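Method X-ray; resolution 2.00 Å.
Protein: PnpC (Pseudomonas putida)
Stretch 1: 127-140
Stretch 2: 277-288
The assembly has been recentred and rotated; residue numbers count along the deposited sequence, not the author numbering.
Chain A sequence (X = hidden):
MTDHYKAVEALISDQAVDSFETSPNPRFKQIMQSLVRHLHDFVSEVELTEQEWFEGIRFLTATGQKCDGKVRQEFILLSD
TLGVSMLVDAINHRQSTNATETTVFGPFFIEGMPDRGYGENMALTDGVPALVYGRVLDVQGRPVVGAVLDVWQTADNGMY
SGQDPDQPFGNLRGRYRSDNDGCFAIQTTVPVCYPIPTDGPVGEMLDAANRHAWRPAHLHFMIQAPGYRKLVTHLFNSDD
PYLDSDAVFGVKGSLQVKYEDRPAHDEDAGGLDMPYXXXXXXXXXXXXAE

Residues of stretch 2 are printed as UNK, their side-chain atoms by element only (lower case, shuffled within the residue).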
ATOM      1  N   GLY A 127      36.917 -16.757   7.077  1.00 32.60           N
ATOM      2  CA  GLY A 127      35.969 -16.444   8.159  1.00 29.97           C
ATOM      3  C   GLY A 127      36.461 -17.195   9.364  1.00 26.97           C
ATOM      4  O   GLY A 127      37.467 -17.843   9.285  1.00 26.56           O
ATOM      5  N   VAL A 128      35.745 -17.104  10.473  1.00 24.80           N
ATOM      6  CA  VAL A 128      36.095 -17.837  11.669  1.00 22.88           C
ATOM      7  C   VAL A 128      35.435 -19.265  11.564  1.00 22.84           C
ATOM      8  O   VAL A 128      34.204 -19.380  11.493  1.00 20.94           O
ATOM      9  CB  VAL A 128      35.537 -17.133  12.940  1.00 23.26           C
ATOM     10  CG1 VAL A 128      35.806 -18.005  14.190  1.00 23.48           C
ATOM     11  CG2 VAL A 128      36.093 -15.638  13.081  1.00 22.65           C
ATOM     12  N   PRO A 129      36.252 -20.336  11.570  1.00 22.94           N
ATOM     13  CA  PRO A 129      35.717 -21.722  11.342  1.00 22.11           C
ATOM     14  C   PRO A 129      34.684 -22.099  12.408  1.00 20.85           C
ATOM     15  O   PRO A 129      34.847 -21.717  13.587  1.00 20.58           O
ATOM     16  CB  PRO A 129      36.998 -22.608  11.469  1.00 21.91           C
ATOM     17  CG  PRO A 129      38.129 -21.609  10.897  1.00 24.14           C
ATOM     18  CD  PRO A 129      37.736 -20.346  11.734  1.00 23.84           C
ATOM     19  N   ALA A 130      33.605 -22.794  12.015  1.00 19.02           N
ATOM     20  CA  ALA A 130      32.614 -23.197  13.012  1.00 16.86           C
ATOM     21  C   ALA A 130      32.108 -24.583  12.632  1.00 13.95           C
ATOM     22  O   ALA A 130      32.009 -24.904  11.475  1.00 14.29           O
ATOM     23  CB  ALA A 130      31.423 -22.172  13.051  1.00 15.95           C
ATOM     24  N   LEU A 131      31.747 -25.358  13.623  1.00 14.79           N
ATOM     25  CA  LEU A 131      31.023 -26.627  13.336  1.00 14.75           C
ATOM     26  C   LEU A 131      29.588 -26.392  13.782  1.00 14.99           C
ATOM     27  O   LEU A 131      29.376 -26.060  14.980  1.00 14.96           O
ATOM     28  CB  LEU A 131      31.599 -27.752  14.184  1.00 14.07           C
ATOM     29  CG  LEU A 131      30.854 -29.109  14.073  1.00 15.39           C
ATOM     30  CD1 LEU A 131      30.857 -29.614  12.579  1.00 12.28           C
ATOM     31  CD2 LEU A 131      31.516 -30.113  15.042  1.00 14.15           C
ATOM     32  N   VAL A 132      28.607 -26.504  12.862  1.00 12.56           N
ATOM     33  CA  VAL A 132      27.187 -26.426  13.253  1.00 12.14           C
ATOM     34  C   VAL A 132      26.683 -27.858  13.171  1.00 12.04           C
ATOM     35  O   VAL A 132      26.775 -28.492  12.128  1.00 13.91           O
ATOM     36  CB  VAL A 132      26.367 -25.439  12.346  1.00 11.44           C
ATOM     37  CG1 VAL A 132      24.822 -25.518  12.748  1.00 10.40           C
ATOM     38  CG2 VAL A 132      26.893 -23.992  12.486  1.00 12.38           C
ATOM     39  N   TYR A 133      26.222 -28.421  14.266  1.00 12.38           N
ATOM     40  CA  TYR A 133      25.838 -29.825  14.257  1.00 13.17           C
ATOM     41  C   TYR A 133      24.624 -30.056  15.167  1.00 14.97           C
ATOM     42  O   TYR A 133      24.218 -29.167  15.941  1.00 14.64           O
ATOM     43  CB  TYR A 133      27.049 -30.716  14.685  1.00 12.85           C
ATOM     44  CG  TYR A 133      27.394 -30.675  16.140  1.00 13.32           C
ATOM     45  CD1 TYR A 133      27.794 -29.463  16.767  1.00 13.66           C
ATOM     46  CD2 TYR A 133      27.475 -31.856  16.886  1.00 15.06           C
ATOM     47  CE1 TYR A 133      28.118 -29.426  18.151  1.00 17.51           C
ATOM     48  CE2 TYR A 133      27.824 -31.835  18.258  1.00 17.69           C
ATOM     49  CZ  TYR A 133      28.168 -30.626  18.864  1.00 20.82           C
ATOM     50  OH  TYR A 133      28.490 -30.612  20.200  1.00 20.94           O
ATOM     51  N   GLY A 134      24.029 -31.253  15.081  1.00 14.20           N
ATOM     52  CA  GLY A 134      22.839 -31.514  15.907  1.00 15.45           C
ATOM     53  C   GLY A 134      22.053 -32.685  15.328  1.00 14.12           C
ATOM     54  O   GLY A 134      22.634 -33.607  14.762  1.00 14.85           O
ATOM     55  N   ARG A 135      20.752 -32.672  15.544  1.00 14.47           N
ATOM     56  CA  ARG A 135      19.893 -33.769  15.118  1.00 14.94           C
ATOM     57  C   ARG A 135      18.640 -33.224  14.511  1.00 14.64           C
ATOM     58  O   ARG A 135      18.309 -32.057  14.698  1.00 15.63           O
ATOM     59  CB  ARG A 135      19.570 -34.674  16.316  1.00 15.38           C
ATOM     60  CG  ARG A 135      20.883 -35.204  17.105  1.00 19.19           C
ATOM     61  CD  ARG A 135      20.519 -35.952  18.416  1.00 24.46           C
ATOM     62  NE  ARG A 135      20.099 -37.288  18.038  1.00 28.66           N
ATOM     63  CZ  ARG A 135      19.308 -38.105  18.753  1.00 32.72           C
ATOM     64  NH1 ARG A 135      18.776 -37.715  19.929  1.00 25.24           N
ATOM     65  NH2 ARG A 135      19.045 -39.327  18.245  1.00 28.92           N
ATOM     66  N   VAL A 136      17.985 -34.051  13.703  1.00 15.77           N
ATOM     67  CA  VAL A 136      16.624 -33.773  13.289  1.00 14.96           C
ATOM     68  C   VAL A 136      15.747 -34.851  13.943  1.00 16.71           C
ATOM     69  O   VAL A 136      15.996 -36.030  13.774  1.00 15.80           O
ATOM     70  CB  VAL A 136      16.508 -33.801  11.786  1.00 16.86           C
ATOM     71  CG1 VAL A 136      15.004 -33.501  11.358  1.00 16.25           C
ATOM     72  CG2 VAL A 136      17.495 -32.752  11.151  1.00 13.09           C
ATOM     73  N   LEU A 137      14.744 -34.418  14.712  1.00 16.90           N
ATOM     74  CA  LEU A 137      13.958 -35.337  15.500  1.00 19.55           C
ATOM     75  C   LEU A 137      12.483 -35.137  15.159  1.00 21.61           C
ATOM     76  O   LEU A 137      12.127 -34.107  14.516  1.00 21.92           O
ATOM     77  CB  LEU A 137      14.185 -34.970  16.979  1.00 18.41           C
ATOM     78  CG  LEU A 137      15.618 -35.104  17.515  1.00 18.30           C
ATOM     79  CD1 LEU A 137      15.624 -34.729  18.996  1.00 23.65           C
ATOM     80  CD2 LEU A 137      16.147 -36.522  17.277  1.00 17.61           C
ATOM     81  N   ASP A 138      11.645 -36.115  15.546  1.00 21.26           N
ATOM     82  CA  ASP A 138      10.205 -35.929  15.517  1.00 22.30           C
ATOM     83  C   ASP A 138       9.792 -35.387  16.857  1.00 23.81           C
ATOM     84  O   ASP A 138      10.626 -35.225  17.787  1.00 22.94           O
ATOM     85  CB  ASP A 138       9.389 -37.226  15.174  1.00 21.70           C
ATOM     86  CG  ASP A 138       9.621 -38.383  16.158  1.00 21.43           C
ATOM     87  OD1 ASP A 138       9.986 -38.137  17.299  1.00 22.50           O
ATOM     88  OD2 ASP A 138       9.458 -39.571  15.785  1.00 22.83           O
ATOM     89  N   VAL A 139       8.491 -35.111  16.965  1.00 23.69           N
ATOM     90  CA  VAL A 139       7.920 -34.560  18.179  1.00 25.26           C
ATOM     91  C   VAL A 139       8.015 -35.555  19.359  1.00 26.07           C
ATOM     92  O   VAL A 139       8.030 -35.136  20.504  1.00 24.57           O
ATOM     93  CB  VAL A 139       6.471 -34.095  17.872  1.00 26.44           C
ATOM     94  CG1 VAL A 139       5.576 -34.298  19.046  1.00 28.60           C
ATOM     95  CG2 VAL A 139       6.488 -32.624  17.302  1.00 26.19           C
ATOM     96  N   GLN A 140       8.127 -36.857  19.075  1.00 26.95           N
ATOM     97  CA  GLN A 140       8.373 -37.834  20.134  1.00 28.10           C
ATOM     98  C   GLN A 140       9.852 -37.960  20.445  1.00 29.45           C
ATOM     99  O   GLN A 140      10.224 -38.740  21.298  1.00 30.05           O
ATOM    100  CB  GLN A 140       7.823 -39.209  19.779  1.00 28.35           C
ATOM    101  CG  GLN A 140       6.284 -39.206  19.714  1.00 28.98           C
ATOM    102  CD  GLN A 140       5.777 -38.732  18.355  1.00 32.26           C
ATOM    103  OE1 GLN A 140       6.487 -38.828  17.324  1.00 36.02           O
ATOM    104  NE2 GLN A 140       4.554 -38.205  18.333  1.00 33.78           N
ATOM    105  N   UNK A 277      41.274 -25.395  17.939  1.00 28.19           N
ATOM    106  CA  UNK A 277      40.205 -24.831  18.749  1.00 27.34           C
ATOM    107  C   UNK A 277      39.240 -24.127  17.802  1.00 26.66           C
ATOM    108  O   UNK A 277      39.669 -23.590  16.768  1.00 26.17           O
ATOM    109  c   UNK A 277      42.582 -24.852  18.353  1.00 28.68           C
ATOM    110  c   UNK A 277      40.954 -23.804  19.635  1.00 28.15           C
ATOM    111  c   UNK A 277      42.294 -24.363  19.769  1.00 26.54           C
ATOM    112  N   UNK A 278      37.940 -24.162  18.094  1.00 24.20           N
ATOM    113  CA  UNK A 278      36.977 -23.805  17.029  1.00 22.59           C
ATOM    114  C   UNK A 278      35.681 -23.355  17.645  1.00 20.77           C
ATOM    115  O   UNK A 278      35.454 -23.540  18.854  1.00 20.50           O
ATOM    116  c   UNK A 278      36.827 -27.059  17.494  1.00 17.30           C
ATOM    117  c   UNK A 278      34.102 -27.463  17.230  1.00 17.05           C
ATOM    118  c   UNK A 278      36.206 -28.164  18.153  1.00 19.88           C
ATOM    119  c   UNK A 278      34.861 -28.355  18.012  1.00 21.07           C
ATOM    120  c   UNK A 278      34.701 -26.436  16.590  1.00 22.80           C
ATOM    121  c   UNK A 278      36.728 -25.002  16.042  1.00 23.19           C
ATOM    122  o   UNK A 278      34.263 -29.443  18.656  1.00 23.45           O
ATOM    123  c   UNK A 278      36.082 -26.188  16.724  1.00 22.09           C
ATOM    124  N   UNK A 279      34.823 -22.754  16.826  1.00 20.11           N
ATOM    125  CA  UNK A 279      33.484 -22.387  17.321  1.00 19.07           C
ATOM    126  C   UNK A 279      32.426 -23.463  16.980  1.00 17.87           C
ATOM    127  O   UNK A 279      32.477 -24.007  15.911  1.00 17.18           O
ATOM    128  c   UNK A 279      34.112 -19.885  17.020  1.00 23.44           C
ATOM    129  c   UNK A 279      33.073 -21.018  16.756  1.00 19.26           C
ATOM    130  c   UNK A 279      33.648 -19.124  18.303  1.00 29.23           C
ATOM    131  c   UNK A 279      34.533 -17.857  18.558  1.00 31.64           C
ATOM    132  n   UNK A 279      33.895 -17.079  19.691  1.00 27.73           N
ATOM    133  N   UNK A 280      31.487 -23.741  17.895  1.00 17.40           N
ATOM    134  CA  UNK A 280      30.549 -24.843  17.686  1.00 20.25           C
ATOM    135  C   UNK A 280      29.175 -24.456  18.119  1.00 18.85           C
ATOM    136  O   UNK A 280      29.013 -23.948  19.244  1.00 20.02           O
ATOM    137  o   UNK A 280      30.336 -27.168  17.948  1.00 27.44           O
ATOM    138  c   UNK A 280      30.865 -26.035  18.603  1.00 21.41           C
ATOM    139  N   UNK A 281      28.194 -24.755  17.286  1.00 17.59           N
ATOM    140  CA  UNK A 281      26.785 -24.486  17.605  1.00 17.04           C
ATOM    141  C   UNK A 281      25.978 -25.802  17.414  1.00 17.38           C
ATOM    142  O   UNK A 281      26.059 -26.437  16.339  1.00 16.59           O
ATOM    143  c   UNK A 281      26.271 -23.396  16.710  1.00 16.47           C
ATOM    144  N   UNK A 282      25.222 -26.168  18.439  1.00 15.19           N
ATOM    145  CA  UNK A 282      24.551 -27.454  18.494  1.00 15.69           C
ATOM    146  C   UNK A 282      23.067 -27.200  18.474  1.00 15.87           C
ATOM    147  O   UNK A 282      22.570 -26.436  19.332  1.00 17.18           O
ATOM    148  c   UNK A 282      22.775 -31.959  19.976  1.00 20.56           C
ATOM    149  c   UNK A 282      24.589 -30.658  19.167  1.00 14.33           C
ATOM    150  c   UNK A 282      22.329 -30.894  20.730  1.00 18.87           C
ATOM    151  o   UNK A 282      22.105 -33.138  19.980  1.00 24.27           O
ATOM    152  c   UNK A 282      24.876 -28.229  19.824  1.00 14.33           C
ATOM    153  c   UNK A 282      22.983 -29.719  20.665  1.00 16.45           C
ATOM    154  c   UNK A 282      23.909 -31.861  19.187  1.00 18.70           C
ATOM    155  c   UNK A 282      24.139 -29.575  19.885  1.00 15.20           C
ATOM    156  N   UNK A 283      22.334 -27.850  17.578  1.00 14.40           N
ATOM    157  CA  UNK A 283      20.907 -27.591  17.551  1.00 15.81           C
ATOM    158  C   UNK A 283      20.050 -28.819  17.244  1.00 14.80           C
ATOM    159  O   UNK A 283      20.371 -29.555  16.316  1.00 14.82           O
ATOM    160  c   UNK A 283      17.672 -24.308  18.052  1.00 19.75           C
ATOM    161  c   UNK A 283      16.588 -24.763  17.317  1.00 20.86           C
ATOM    162  c   UNK A 283      19.129 -25.834  16.843  1.00 16.14           C
ATOM    163  c   UNK A 283      18.928 -24.852  17.806  1.00 19.40           C
ATOM    164  c   UNK A 283      20.572 -26.430  16.596  1.00 15.70           C
ATOM    165  o   UNK A 283      15.368 -24.188  17.541  1.00 16.41           O
ATOM    166  c   UNK A 283      16.751 -25.748  16.332  1.00 16.87           C
ATOM    167  c   UNK A 283      18.015 -26.293  16.115  1.00 16.97           C
ATOM    168  N   UNK A 284      18.976 -29.034  18.009  1.00 13.05           N
ATOM    169  CA  UNK A 284      18.065 -30.142  17.630  1.00 16.36           C
ATOM    170  C   UNK A 284      16.750 -29.633  16.988  1.00 17.23           C
ATOM    171  O   UNK A 284      15.915 -28.963  17.649  1.00 17.18           O
ATOM    172  o   UNK A 284      17.782 -32.498  21.159  1.00 26.04           O
ATOM    173  o   UNK A 284      19.731 -33.430  20.769  1.00 25.26           O
ATOM    174  c   UNK A 284      19.083 -31.640  19.349  1.00 19.00           C
ATOM    175  c   UNK A 284      18.845 -32.595  20.516  1.00 24.19           C
ATOM    176  c   UNK A 284      17.788 -31.079  18.795  1.00 15.70           C
ATOM    177  N   UNK A 285      16.600 -29.916  15.698  1.00 15.91           N
ATOM    178  CA  UNK A 285      15.381 -29.549  15.004  1.00 16.62           C
ATOM    179  C   UNK A 285      14.293 -30.601  15.267  1.00 18.39           C
ATOM    180  O   UNK A 285      14.572 -31.804  15.332  1.00 20.56           O
ATOM    181  c   UNK A 285      16.527 -28.402  13.089  1.00 14.40           C
ATOM    182  c   UNK A 285      16.021 -27.078  12.947  1.00 13.18           C
ATOM    183  c   UNK A 285      18.770 -27.583  12.420  1.00 10.33           C
ATOM    184  c   UNK A 285      18.225 -26.227  12.343  1.00 13.00           C
ATOM    185  c   UNK A 285      15.613 -29.506  13.507  1.00 15.89           C
ATOM    186  c   UNK A 285      17.875 -28.678  12.797  1.00 11.44           C
ATOM    187  c   UNK A 285      16.875 -25.993  12.568  1.00 16.07           C
ATOM    188  N   UNK A 286      13.070 -30.122  15.392  1.00 18.76           N
ATOM    189  CA  UNK A 286      11.913 -30.959  15.642  1.00 20.28           C
ATOM    190  C   UNK A 286      10.904 -30.679  14.496  1.00 19.64           C
ATOM    191  O   UNK A 286      10.494 -29.542  14.297  1.00 19.65           O
ATOM    192  c   UNK A 286      12.402 -30.929  18.193  1.00 19.01           C
ATOM    193  c   UNK A 286      11.314 -30.693  17.077  1.00 19.01           C
ATOM    194  c   UNK A 286      10.054 -31.549  17.323  1.00 18.93           C
ATOM    195  N   UNK A 287      10.582 -31.729  13.742  1.00 20.41           N
ATOM    196  CA  UNK A 287       9.738 -31.697  12.576  1.00 22.01           C
ATOM    197  C   UNK A 287       8.357 -32.249  12.888  1.00 25.03           C
ATOM    198  O   UNK A 287       8.184 -33.142  13.759  1.00 24.17           O
ATOM    199  c   UNK A 287      11.703 -31.845  10.837  1.00 22.86           C
ATOM    200  c   UNK A 287      10.371 -32.502  11.441  1.00 22.36           C
ATOM    201  s   UNK A 287      12.014 -32.813   9.356  1.00 32.33           S
ATOM    202  c   UNK A 287      11.009 -31.801   8.234  1.00 19.04           C
ATOM    203  N   UNK A 288       7.371 -31.739  12.162  1.00 27.97           N
ATOM    204  CA  UNK A 288       5.977 -32.161  12.364  1.00 31.63           C
ATOM    205  C   UNK A 288       5.599 -33.223  11.339  1.00 32.28           C
ATOM    206  O   UNK A 288       5.897 -33.079  10.137  1.00 31.18           O
ATOM    207  o   UNK A 288       3.157 -28.687  13.044  1.00 42.15           O
ATOM    208  c   UNK A 288       5.022 -30.970  12.209  1.00 32.84           C
ATOM    209  c   UNK A 288       3.758 -29.493  13.785  1.00 42.00           C
ATOM    210  c   UNK A 288       5.125 -29.968  13.295  1.00 34.11           C
ATOM    211  o   UNK A 288       3.314 -29.886  14.910  1.00 42.33           O
TER
HETATM  212  O   HOH W   1      37.215 -21.198  15.018  1.00 27.49           O
HETATM  213  O   HOH W   2       6.896 -35.207  14.478  1.00 30.89           O

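Position 277 carries three carbons that close a ring onto its own backbone N, and it stays out of reach of stretch 1: Pro277. At 278 one carbon leads to a six-carbon ring bearing one oxygen, and a ring carbon lies 4.0 Å from Leu131 CB; this is Tyr278.

Position 279 has four carbons in a row ending in nitrogen, the second of them 3.8 Å from Val128 CG1. It is Lys279, whose aliphatic stem makes the contact while its end leads away. Position 280 is one carbon and one oxygen, the oxygen 3.2 Å from Tyr133 CE1: Ser280. Position 281 has a single carbon, 4.3 Å from Val132 CG2, and is Ala281.

Position 282 again shows one carbon, then a six-carbon ring with an oxygen; a ring carbon comes within 3.6 Å of Tyr133 CE2. This is Tyr282, its edge directed at the face of Tyr133, with centroids 5.0 Å apart and planes at 68°. Position 283 has the same atoms, but its ring leads away from stretch 1, so Tyr283 pairs mainly through backbone. Its partner is Gly134, where a CB would sit 1.8 Å from Tyr283 O; the backbone angles of Gly134 themselves call for glycine.

At 284 three carbons end in two oxygens, one of them 3.5 Å from Arg135 CD. Glu284 accepts a hydrogen bond from Tyr282 OH to OE2 (2.5 Å), while Arg135 NH1 remains 4.5 Å from OE2, beyond a salt bridge. Position 285 is one carbon and a plain six-carbon ring, with a ring carbon 4.4 Å from Val136 CG2: Phe285.

Position 286 is a carbon carrying two carbons, one 3.7 Å from Val139 CG2, hence Val286. Position 287 is unbranched, two carbons, sulfur, carbon, the sulfur 3.7 Å from Val136 CG1: Met287. Position 288 has three carbons, the third with two oxygens, and its CA-to-CB bond points away: Glu288.

The rule is parallel pairing in register. Leu131, Tyr133, Arg135 and Leu137 each donate through N and accept through O: Leu131 N to Lys279 O (2.8 Å), Ala281 N to Leu131 O (2.9 Å), and so on to Met287 N to Leu137 O (2.9 Å). Alternation then sorts the side chains: Val132, Val136, Ala281 and Phe285 share one face, Tyr133, Arg135, Tyr282 and Glu284 the other. Beyond the ladder, a water bridges Val139 N (3.0 Å) and Met287 O (2.5 Å).

Stretch 2, residues 277-288: PYKSAYYEFVME
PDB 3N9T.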